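PDB 3EH7: 4-hydroxybutyrate CoA-transferase from Porphyromonas gingivalis, which probably transfers coenzyme A between acyl-CoA thioesters and small carboxylic acids such as acetate or 4-hydroxybutyrate. Local coordinates for residues A[105-110]-A[299-304]; A[14-19]-A[177-182]; A[62-67]-A[327-332]. One frame throughout, in Å; residues are numbered along the deposited sequence.

Contacts 1 and 3 both join the N-terminal half of the acetyl-CoA hydrolase/transferase chain to its C-terminal half, one through buried side chains and the other through a disulfide at the surface. Their centres lie 20 Å apart, yet they touch: CE1 of F106 in contact 1 packs 3.4 Å from SE of selenomethionine M62 in contact 3. Along the chain, contact 1 is nested inside the loop that the disulfide closes. Contact 2 stays within the N-terminal half, at the outer edge of its parallel sheet, with its centre 32 Å from that of contact 1 and 31 Å from that of contact 3; its nearest atoms are about 17 Å from either.

Contact 1 of 3, residues A[105-110]-A[299-304]; sequences FFYEVP and NDPRVI
Y107 lays one face of its ring over P301, whose CD sits 3.8 Å from the ring centroid and only 9° off the ring normal, a CH-pi contact. Closer to the backbone, CB of Y107 rests 3.4 Å from the carbonyl O of N299 and 3.6 Å from CB of the same asparagine. With chi1 at 86°, CG of Y107 stands between its own backbone N and carbonyl carbon, and the ring's opposite face is met by CG of E108, offset toward the rim. F106 meets N299 differently: its CD2 lies 3.7 Å from ND2, with ring and amide planes 75° apart. That amide is held from outside, OD1 bonding to Y344 and ND2 to D343 and E242, while D343 also accepts from Y107 N. The contact thus joins the segment 105-110, which leads into helix 109-114 in the N-terminal acetyl-CoA hydrolase/transferase region, to the start of helix 301-304 in the C-terminal one. D300 is the N-cap of that short helix: its OD1 takes R302 N at 2.8 Å, from above the carboxylate plane. R302 then forms a salt bridge with the same carboxylate, NE to OD1 at 3.0 Å and NH2 to OD2 at 2.8 Å, each on a syn lone pair. W350 of the second subunit packs on D300 and P301 and makes a cation-pi contact with R302.

Contact 2 of 3, residues A[14-19]-A[177-182]; sequences RIVSAE and LDYIVM
I180 is bonded through both its N and its O, on the same edge, to the residues flanking I15: I180 N gives to R14 O at 2.9 Å and V16 N gives to I180 O at 2.8 Å, which sets I15 beside I180 in parallel register. The short, weakly bonded strand about 15-16 is thereby added to the outside of strand 179-183, as an end strand of the six-stranded parallel sheet in a Rossmann-like α/β domain. On its other edge, strand 179-183 is backbone-bonded to strand 154-160.

I15 and I180 point to one face of the sheet. There CG1 of I15 meets CG2 of I180 at 3.9 Å, while CG2 of I15 reaches CG of selenomethionine M182. M182, bent at chi2 (-50°), also brings SE close to CD1 of I15. V16 and V181 face the other way. CG1 of V16 lies against CD1 of the Y179 ring, which is stacked with H24, and CG1 of V181 packs 3.9 Å from CB of A18 in the first turn of helix 18-22. S17 is the N-cap of that helix, its OG accepting from E20 N, and helix 41-49 packs on both A18 and V181.

Beyond I180 the strands part enough for a water to bridge them, giving to V16 O and taking from M182 N. At the other end the R14 chain bends at chi3, and its guanidinium lies beside L177. CD1 of I180 lies over one face of that group, offset toward NH1. The main partner of NH1 is I174 O, outside the contact; within it NH1 gives to L177 O at 2.9 Å, on a lone pair in the carbonyl plane and within 6° of the guanidinium plane.

Contact 3 of 3, residues A[62-67]-A[327-332]; sequences MLCLGE and SECIGS
E67, C329 and C64 carry this contact, which couples a covalent bond with a carboxylate set over a turn. SG of C64 is bonded to SG of C329 at 2.0 Å, and the bridge has a chi3 of -73°. C64 has SG anti to its carbonyl carbon, and CB of C64 stands 3.6 Å from CB of C329. Each cysteine opens a type II beta turn, C64 to E67 and C329 to S332, so the disulfide ties two like turns at their first residues. G66 and G331 fill the third positions, where positive phi suits a residue without a side chain.

E67 closes the first turn and reaches across to the second. Its chain bends at chi2, -87°, and CD of E67 comes within 3.2 Å of C329 O. OE2 takes the hydrogen bond from G331 N at 2.9 Å; the donor lies above the carboxylate plane, 51° out of it. OE1 bonds instead to K333 N, just past the turn, and together these two backbone N-H groups would offset part of the carboxylate's charge. C329 O itself is held within its turn by S332 N and by S332 OG, the hydroxyl giving at 2.7 Å onto an in-plane lone pair.

In the fold, the segment 62-67 leaves strand 58-60, an outermost strand of the N-terminal parallel sheet, and 327-332 follows strand 325-326 in a small four-stranded sheet of the C-terminal half. Further along, backbone bonds pair M62 with G337 and C64 with F335, in the loop that runs on to helix 341-350.

Contact 1 of 3, residues A[105-110]-A[299-304]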
loop_
_atom_site.group_PDB
_atom_site.type_symbol
_atom_site.label_atom_id
_atom_site.label_comp_id
_atom_site.label_asym_id
_atom_site.label_seq_id
_atom_site.Cartn_x
_atom_site.Cartn_y
_atom_site.Cartn_z
ATOM N N PHE A 105 6.950 -7.110 0.572
ATOM C CA PHE A 105 5.971 -7.297 -0.496
ATOM C C PHE A 105 6.578 -8.260 -1.516
ATOM O O PHE A 105 7.732 -8.134 -1.871
ATOM C CB PHE A 105 5.649 -5.995 -1.194
ATOM C CG PHE A 105 4.806 -5.044 -0.376
ATOM C CD1 PHE A 105 3.759 -5.502 0.394
ATOM C CD2 PHE A 105 5.059 -3.665 -0.427
ATOM C CE1 PHE A 105 2.973 -4.612 1.131
ATOM C CE2 PHE A 105 4.266 -2.783 0.274
ATOM C CZ PHE A 105 3.223 -3.264 1.076
ATOM N N PHE A 106 5.793 -9.198 -1.998
ATOM C CA PHE A 106 6.299 -10.223 -2.914
ATOM C C PHE A 106 6.983 -9.589 -4.153
ATOM O O PHE A 106 8.100 -9.962 -4.504
ATOM C CB PHE A 106 5.145 -11.143 -3.310
ATOM C CG PHE A 106 5.565 -12.426 -3.987
ATOM C CD1 PHE A 106 6.898 -12.826 -4.073
ATOM C CD2 PHE A 106 4.594 -13.254 -4.533
ATOM C CE1 PHE A 106 7.235 -14.013 -4.719
ATOM C CE2 PHE A 106 4.927 -14.430 -5.154
ATOM C CZ PHE A 106 6.248 -14.822 -5.245
ATOM N N TYR A 107 6.329 -8.621 -4.796
ATOM C CA TYR A 107 6.921 -7.944 -5.966
ATOM C C TYR A 107 8.256 -7.234 -5.710
ATOM O O TYR A 107 8.999 -6.984 -6.643
ATOM C CB TYR A 107 5.916 -6.988 -6.640
ATOM C CG TYR A 107 5.883 -5.618 -6.029
ATOM C CD1 TYR A 107 5.086 -5.361 -4.935
ATOM C CD2 TYR A 107 6.700 -4.578 -6.516
ATOM C CE1 TYR A 107 5.041 -4.109 -4.351
ATOM C CE2 TYR A 107 6.668 -3.322 -5.924
ATOM C CZ TYR A 107 5.829 -3.106 -4.837
ATOM O OH TYR A 107 5.745 -1.894 -4.207
ATOM N N GLU A 108 8.550 -6.913 -4.449
ATOM C CA GLU A 108 9.765 -6.232 -4.051
ATOM C C GLU A 108 10.947 -7.160 -3.776
ATOM O O GLU A 108 12.089 -6.703 -3.665
ATOM C CB GLU A 108 9.516 -5.385 -2.792
ATOM C CG GLU A 108 9.332 -3.907 -3.049
ATOM C CD GLU A 108 9.329 -3.091 -1.759
ATOM O OE1 GLU A 108 8.416 -3.265 -0.929
ATOM O OE2 GLU A 108 10.270 -2.283 -1.563
ATOM N N VAL A 109 10.681 -8.453 -3.648
ATOM C CA VAL A 109 11.737 -9.408 -3.329
ATOM C C VAL A 109 12.912 -9.408 -4.317
ATOM O O VAL A 109 14.073 -9.364 -3.893
ATOM C CB VAL A 109 11.140 -10.820 -3.164
ATOM C CG1 VAL A 109 12.223 -11.867 -3.102
ATOM C CG2 VAL A 109 10.244 -10.832 -1.907
ATOM N N PRO A 110 12.643 -9.440 -5.636
ATOM C CA PRO A 110 13.792 -9.485 -6.578
ATOM C C PRO A 110 14.750 -8.298 -6.455
ATOM O O PRO A 110 15.970 -8.492 -6.437
ATOM C CB PRO A 110 13.130 -9.522 -7.952
ATOM C CG PRO A 110 11.733 -10.143 -7.657
ATOM C CD PRO A 110 11.351 -9.584 -6.334
ATOM N N ASN A 299 3.706 -8.924 -10.318
ATOM C CA ASN A 299 3.009 -8.487 -9.114
ATOM C C ASN A 299 3.200 -6.992 -8.842
ATOM O O ASN A 299 2.761 -6.485 -7.822
ATOM C CB ASN A 299 3.494 -9.282 -7.881
ATOM C CG ASN A 299 2.741 -10.581 -7.644
ATOM O OD1 ASN A 299 2.513 -11.367 -8.570
ATOM N ND2 ASN A 299 2.451 -10.862 -6.374
ATOM N N ASP A 300 3.895 -6.284 -9.723
ATOM C CA ASP A 300 4.084 -4.862 -9.521
ATOM C C ASP A 300 2.713 -4.190 -9.705
ATOM O O ASP A 300 2.090 -4.348 -10.744
ATOM C CB ASP A 300 5.037 -4.319 -10.539
ATOM C CG ASP A 300 5.387 -2.855 -10.289
ATOM O OD1 ASP A 300 4.552 -2.042 -9.813
ATOM O OD2 ASP A 300 6.515 -2.517 -10.584
ATOM N N PRO A 301 2.221 -3.495 -8.679
ATOM C CA PRO A 301 0.921 -2.827 -8.854
ATOM C C PRO A 301 0.826 -1.970 -10.122
ATOM O O PRO A 301 -0.231 -1.906 -10.742
ATOM C CB PRO A 301 0.799 -2.005 -7.586
ATOM C CG PRO A 301 1.534 -2.834 -6.544
ATOM C CD PRO A 301 2.753 -3.295 -7.318
ATOM N N ARG A 302 1.923 -1.330 -10.523
ATOM C CA ARG A 302 1.925 -0.516 -11.749
ATOM C C ARG A 302 1.785 -1.336 -13.033
ATOM O O ARG A 302 1.324 -0.833 -14.031
ATOM C CB ARG A 302 3.182 0.336 -11.809
ATOM C CG ARG A 302 3.292 1.290 -10.610
ATOM C CD ARG A 302 4.703 1.792 -10.456
ATOM N NE ARG A 302 5.630 0.710 -10.145
ATOM C CZ ARG A 302 6.931 0.889 -9.938
ATOM N NH1 ARG A 302 7.460 2.101 -10.025
ATOM N NH2 ARG A 302 7.717 -0.146 -9.675
ATOM N N VAL A 303 2.200 -2.601 -13.003
ATOM C CA VAL A 303 2.054 -3.487 -14.163
ATOM C C VAL A 303 0.676 -4.116 -14.152
ATOM O O VAL A 303 -0.008 -4.169 -15.182
ATOM C CB VAL A 303 3.122 -4.601 -14.180
ATOM C CG1 VAL A 303 2.836 -5.579 -15.318
ATOM C CG2 VAL A 303 4.530 -3.973 -14.297
ATOM N N ILE A 304 0.273 -4.598 -12.979
ATOM C CA ILE A 304 -1.066 -5.122 -12.810
ATOM C C ILE A 304 -2.066 -4.093 -13.330
ATOM O O ILE A 304 -2.990 -4.442 -14.105
ATOM C CB ILE A 304 -1.401 -5.448 -11.315
ATOM C CG1 ILE A 304 -0.495 -6.566 -10.767
ATOM C CG2 ILE A 304 -2.869 -5.859 -11.187
ATOM C CD1 ILE A 304 -0.434 -6.653 -9.241
#

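Contact 2 of 3, residues A[14-19]-A[177-182]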
loop_
_atom_site.group_PDB
_atom_site.type_symbol
_atom_site.label_atom_id
_atom_site.label_comp_id
_atom_site.label_asym_id
_atom_site.label_seq_id
_atom_site.Cartn_x
_atom_site.Cartn_y
_atom_site.Cartn_z
ATOM N N ARG A 14 30.211 -30.348 -15.445
ATOM C CA ARG A 14 29.542 -29.736 -14.280
ATOM C C ARG A 14 28.393 -30.572 -13.698
ATOM O O ARG A 14 27.773 -30.161 -12.732
ATOM C CB ARG A 14 28.987 -28.362 -14.662
ATOM C CG ARG A 14 30.035 -27.266 -14.755
ATOM C CD ARG A 14 29.405 -25.971 -15.235
ATOM N NE ARG A 14 29.129 -26.018 -16.675
ATOM C CZ ARG A 14 28.077 -25.464 -17.277
ATOM N NH1 ARG A 14 27.156 -24.806 -16.562
ATOM N NH2 ARG A 14 27.935 -25.584 -18.604
ATOM N N ILE A 15 28.127 -31.733 -14.299
ATOM C CA ILE A 15 27.031 -32.605 -13.880
ATOM C C ILE A 15 27.517 -33.432 -12.691
ATOM O O ILE A 15 28.561 -34.065 -12.743
ATOM C CB ILE A 15 26.497 -33.485 -15.057
ATOM C CG1 ILE A 15 25.734 -32.608 -16.051
ATOM C CG2 ILE A 15 25.571 -34.587 -14.559
ATOM C CD1 ILE A 15 25.211 -33.348 -17.264
ATOM N N VAL A 16 26.773 -33.387 -11.595
ATOM C CA VAL A 16 27.179 -34.088 -10.370
ATOM C C VAL A 16 25.932 -34.668 -9.727
ATOM O O VAL A 16 24.820 -34.368 -10.138
ATOM C CB VAL A 16 27.879 -33.144 -9.341
ATOM C CG1 VAL A 16 29.083 -32.437 -9.959
ATOM C CG2 VAL A 16 26.899 -32.157 -8.784
ATOM N N SER A 17 26.132 -35.500 -8.717
ATOM C CA SER A 17 25.012 -36.025 -7.970
ATOM C C SER A 17 24.483 -34.909 -7.073
ATOM O O SER A 17 25.221 -33.953 -6.781
ATOM C CB SER A 17 25.449 -37.209 -7.128
ATOM O OG SER A 17 26.132 -36.756 -5.975
ATOM N N ALA A 18 23.222 -35.050 -6.648
ATOM C CA ALA A 18 22.576 -34.132 -5.697
ATOM C C ALA A 18 23.408 -33.943 -4.427
ATOM O O ALA A 18 23.535 -32.829 -3.917
ATOM C CB ALA A 18 21.168 -34.643 -5.319
ATOM N N GLU A 19 23.955 -35.048 -3.928
ATOM C CA GLU A 19 24.780 -35.052 -2.722
ATOM C C GLU A 19 26.085 -34.257 -2.915
ATOM O O GLU A 19 26.489 -33.488 -2.042
ATOM C CB GLU A 19 25.086 -36.508 -2.324
ATOM C CG GLU A 19 26.257 -36.676 -1.355
ATOM C CD GLU A 19 26.302 -38.048 -0.666
ATOM O OE1 GLU A 19 27.289 -38.776 -0.885
ATOM O OE2 GLU A 19 25.359 -38.392 0.099
ATOM N N LEU A 177 25.180 -22.029 -14.519
ATOM C CA LEU A 177 25.028 -23.011 -13.454
ATOM C C LEU A 177 26.383 -23.507 -12.987
ATOM O O LEU A 177 27.150 -24.028 -13.793
ATOM C CB LEU A 177 24.238 -24.210 -13.965
ATOM C CG LEU A 177 22.886 -23.930 -14.592
ATOM C CD1 LEU A 177 22.267 -25.236 -15.047
ATOM C CD2 LEU A 177 22.042 -23.197 -13.606
ATOM N N ASP A 178 26.673 -23.371 -11.695
ATOM C CA ASP A 178 27.934 -23.868 -11.142
ATOM C C ASP A 178 27.909 -25.384 -11.042
ATOM O O ASP A 178 28.900 -26.050 -11.363
ATOM C CB ASP A 178 28.199 -23.241 -9.787
ATOM C CG ASP A 178 28.278 -21.738 -9.874
ATOM O OD1 ASP A 178 29.208 -21.263 -10.531
ATOM O OD2 ASP A 178 27.381 -21.038 -9.369
ATOM N N TYR A 179 26.774 -25.934 -10.630
ATOM C CA TYR A 179 26.577 -27.374 -10.703
ATOM C C TYR A 179 25.249 -27.715 -11.306
ATOM O O TYR A 179 24.287 -26.957 -11.188
ATOM C CB TYR A 179 26.690 -28.013 -9.330
ATOM C CG TYR A 179 27.985 -27.695 -8.669
ATOM C CD1 TYR A 179 29.113 -28.487 -8.888
ATOM C CD2 TYR A 179 28.100 -26.583 -7.833
ATOM C CE1 TYR A 179 30.326 -28.180 -8.282
ATOM C CE2 TYR A 179 29.300 -26.271 -7.227
ATOM C CZ TYR A 179 30.403 -27.063 -7.447
ATOM O OH TYR A 179 31.582 -26.747 -6.833
ATOM N N ILE A 180 25.239 -28.846 -11.994
ATOM C CA ILE A 180 24.039 -29.388 -12.617
ATOM C C ILE A 180 23.731 -30.766 -12.011
ATOM O O ILE A 180 24.573 -31.662 -11.990
ATOM C CB ILE A 180 24.195 -29.529 -14.131
ATOM C CG1 ILE A 180 24.326 -28.151 -14.780
ATOM C CG2 ILE A 180 22.993 -30.252 -14.723
ATOM C CD1 ILE A 180 24.941 -28.222 -16.193
ATOM N N VAL A 181 22.518 -30.913 -11.508
ATOM C CA VAL A 181 22.085 -32.173 -10.952
ATOM C C VAL A 181 20.967 -32.732 -11.835
ATOM O O VAL A 181 19.895 -32.119 -11.947
ATOM C CB VAL A 181 21.594 -31.944 -9.512
ATOM C CG1 VAL A 181 20.954 -33.221 -8.971
ATOM C CG2 VAL A 181 22.757 -31.470 -8.636
HETATM N N MSE A 182 21.206 -33.869 -12.481
HETATM C CA MSE A 182 20.174 -34.426 -13.359
HETATM C C MSE A 182 19.061 -35.112 -12.548
HETATM O O MSE A 182 19.306 -35.687 -11.483
HETATM C CB MSE A 182 20.777 -35.389 -14.410
HETATM C CG MSE A 182 21.815 -34.754 -15.392
HETATM SE SE MSE A 182 21.216 -33.130 -16.246
HETATM C CE MSE A 182 19.655 -33.916 -17.156
HETATM O O HOH W 1 23.193 -35.669 -11.950
#

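Contact 3 of 3, residues A[62-67]-A[327-332]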
loop_
_atom_site.group_PDB
_atom_site.type_symbol
_atom_site.label_atom_id
_atom_site.label_comp_id
_atom_site.label_asym_id
_atom_site.label_seq_id
_atom_site.Cartn_x
_atom_site.Cartn_y
_atom_site.Cartn_z
HETATM N N MSE A 62 8.911 -19.361 0.563
HETATM C CA MSE A 62 7.668 -18.654 0.826
HETATM C C MSE A 62 6.522 -19.622 0.943
HETATM O O MSE A 62 5.448 -19.365 0.440
HETATM C CB MSE A 62 7.390 -17.669 -0.282
HETATM C CG MSE A 62 8.424 -16.628 -0.365
HETATM SE SE MSE A 62 7.956 -15.312 -1.709
HETATM C CE MSE A 62 9.600 -14.449 -1.650
ATOM N N LEU A 63 6.774 -20.741 1.602
ATOM C CA LEU A 63 5.774 -21.782 1.776
ATOM C C LEU A 63 5.197 -21.713 3.174
ATOM O O LEU A 63 5.857 -21.236 4.110
ATOM C CB LEU A 63 6.392 -23.153 1.579
ATOM C CG LEU A 63 7.130 -23.320 0.256
ATOM C CD1 LEU A 63 8.047 -24.526 0.298
ATOM C CD2 LEU A 63 6.102 -23.405 -0.915
ATOM N N CYS A 64 3.961 -22.184 3.300
ATOM C CA CYS A 64 3.355 -22.446 4.594
ATOM C C CYS A 64 3.585 -23.893 4.956
ATOM O O CYS A 64 2.812 -24.770 4.572
ATOM C CB CYS A 64 1.869 -22.183 4.547
ATOM S SG CYS A 64 1.500 -20.537 4.004
ATOM N N LEU A 65 4.661 -24.134 5.695
ATOM C CA LEU A 65 4.997 -25.470 6.143
ATOM C C LEU A 65 4.006 -25.832 7.257
ATOM O O LEU A 65 3.808 -25.050 8.198
ATOM C CB LEU A 65 6.444 -25.506 6.651
ATOM C CG LEU A 65 7.534 -24.980 5.708
ATOM C CD1 LEU A 65 8.903 -25.227 6.324
ATOM C CD2 LEU A 65 7.429 -25.624 4.336
ATOM N N GLY A 66 3.361 -26.993 7.138
ATOM C CA GLY A 66 2.311 -27.393 8.095
ATOM C C GLY A 66 0.942 -26.803 7.774
ATOM O O GLY A 66 0.041 -26.816 8.619
ATOM N N GLU A 67 0.805 -26.266 6.561
ATOM C CA GLU A 67 -0.486 -25.894 5.989
ATOM C C GLU A 67 -0.528 -26.393 4.539
ATOM O O GLU A 67 0.518 -26.463 3.868
ATOM C CB GLU A 67 -0.656 -24.377 5.997
ATOM C CG GLU A 67 -0.522 -23.710 7.349
ATOM C CD GLU A 67 -1.828 -23.672 8.121
ATOM O OE1 GLU A 67 -2.908 -23.809 7.501
ATOM O OE2 GLU A 67 -1.776 -23.492 9.356
ATOM N N SER A 327 -3.969 -11.828 6.854
ATOM C CA SER A 327 -3.734 -13.008 6.063
ATOM C C SER A 327 -2.325 -13.536 6.365
ATOM O O SER A 327 -1.341 -12.920 5.999
ATOM C CB SER A 327 -3.857 -12.639 4.605
ATOM O OG SER A 327 -3.678 -13.802 3.843
ATOM N N GLU A 328 -2.240 -14.662 7.055
ATOM C CA GLU A 328 -0.961 -15.276 7.414
ATOM C C GLU A 328 -1.023 -16.764 6.981
ATOM O O GLU A 328 -2.076 -17.256 6.544
ATOM C CB GLU A 328 -0.674 -15.094 8.932
ATOM C CG GLU A 328 -0.492 -13.574 9.444
ATOM C CD GLU A 328 -0.745 -13.363 11.000
ATOM O OE1 GLU A 328 -1.524 -14.160 11.604
ATOM O OE2 GLU A 328 -0.199 -12.412 11.623
ATOM N N CYS A 329 0.104 -17.468 7.043
ATOM C CA CYS A 329 0.116 -18.920 6.782
ATOM C C CYS A 329 -0.759 -19.727 7.749
ATOM O O CYS A 329 -1.543 -20.561 7.296
ATOM C CB CYS A 329 1.537 -19.497 6.873
ATOM S SG CYS A 329 2.491 -19.383 5.348
ATOM N N ILE A 330 -0.588 -19.505 9.058
ATOM C CA ILE A 330 -1.294 -20.297 10.102
ATOM C C ILE A 330 -2.805 -20.102 10.021
ATOM O O ILE A 330 -3.300 -18.976 10.133
ATOM C CB ILE A 330 -0.858 -19.938 11.553
ATOM C CG1 ILE A 330 0.578 -20.393 11.825
ATOM C CG2 ILE A 330 -1.814 -20.573 12.578
ATOM C CD1 ILE A 330 1.218 -19.744 13.066
ATOM N N GLY A 331 -3.525 -21.205 9.840
ATOM C CA GLY A 331 -4.964 -21.176 9.632
ATOM C C GLY A 331 -5.385 -21.113 8.179
ATOM O O GLY A 331 -6.549 -21.320 7.879
ATOM N N SER A 332 -4.450 -20.847 7.268
ATOM C CA SER A 332 -4.783 -20.625 5.853
ATOM C C SER A 332 -5.151 -21.888 5.058
ATOM O O SER A 332 -5.845 -21.798 4.033
ATOM C CB SER A 332 -3.611 -19.950 5.139
ATOM O OG SER A 332 -2.587 -20.884 4.823
#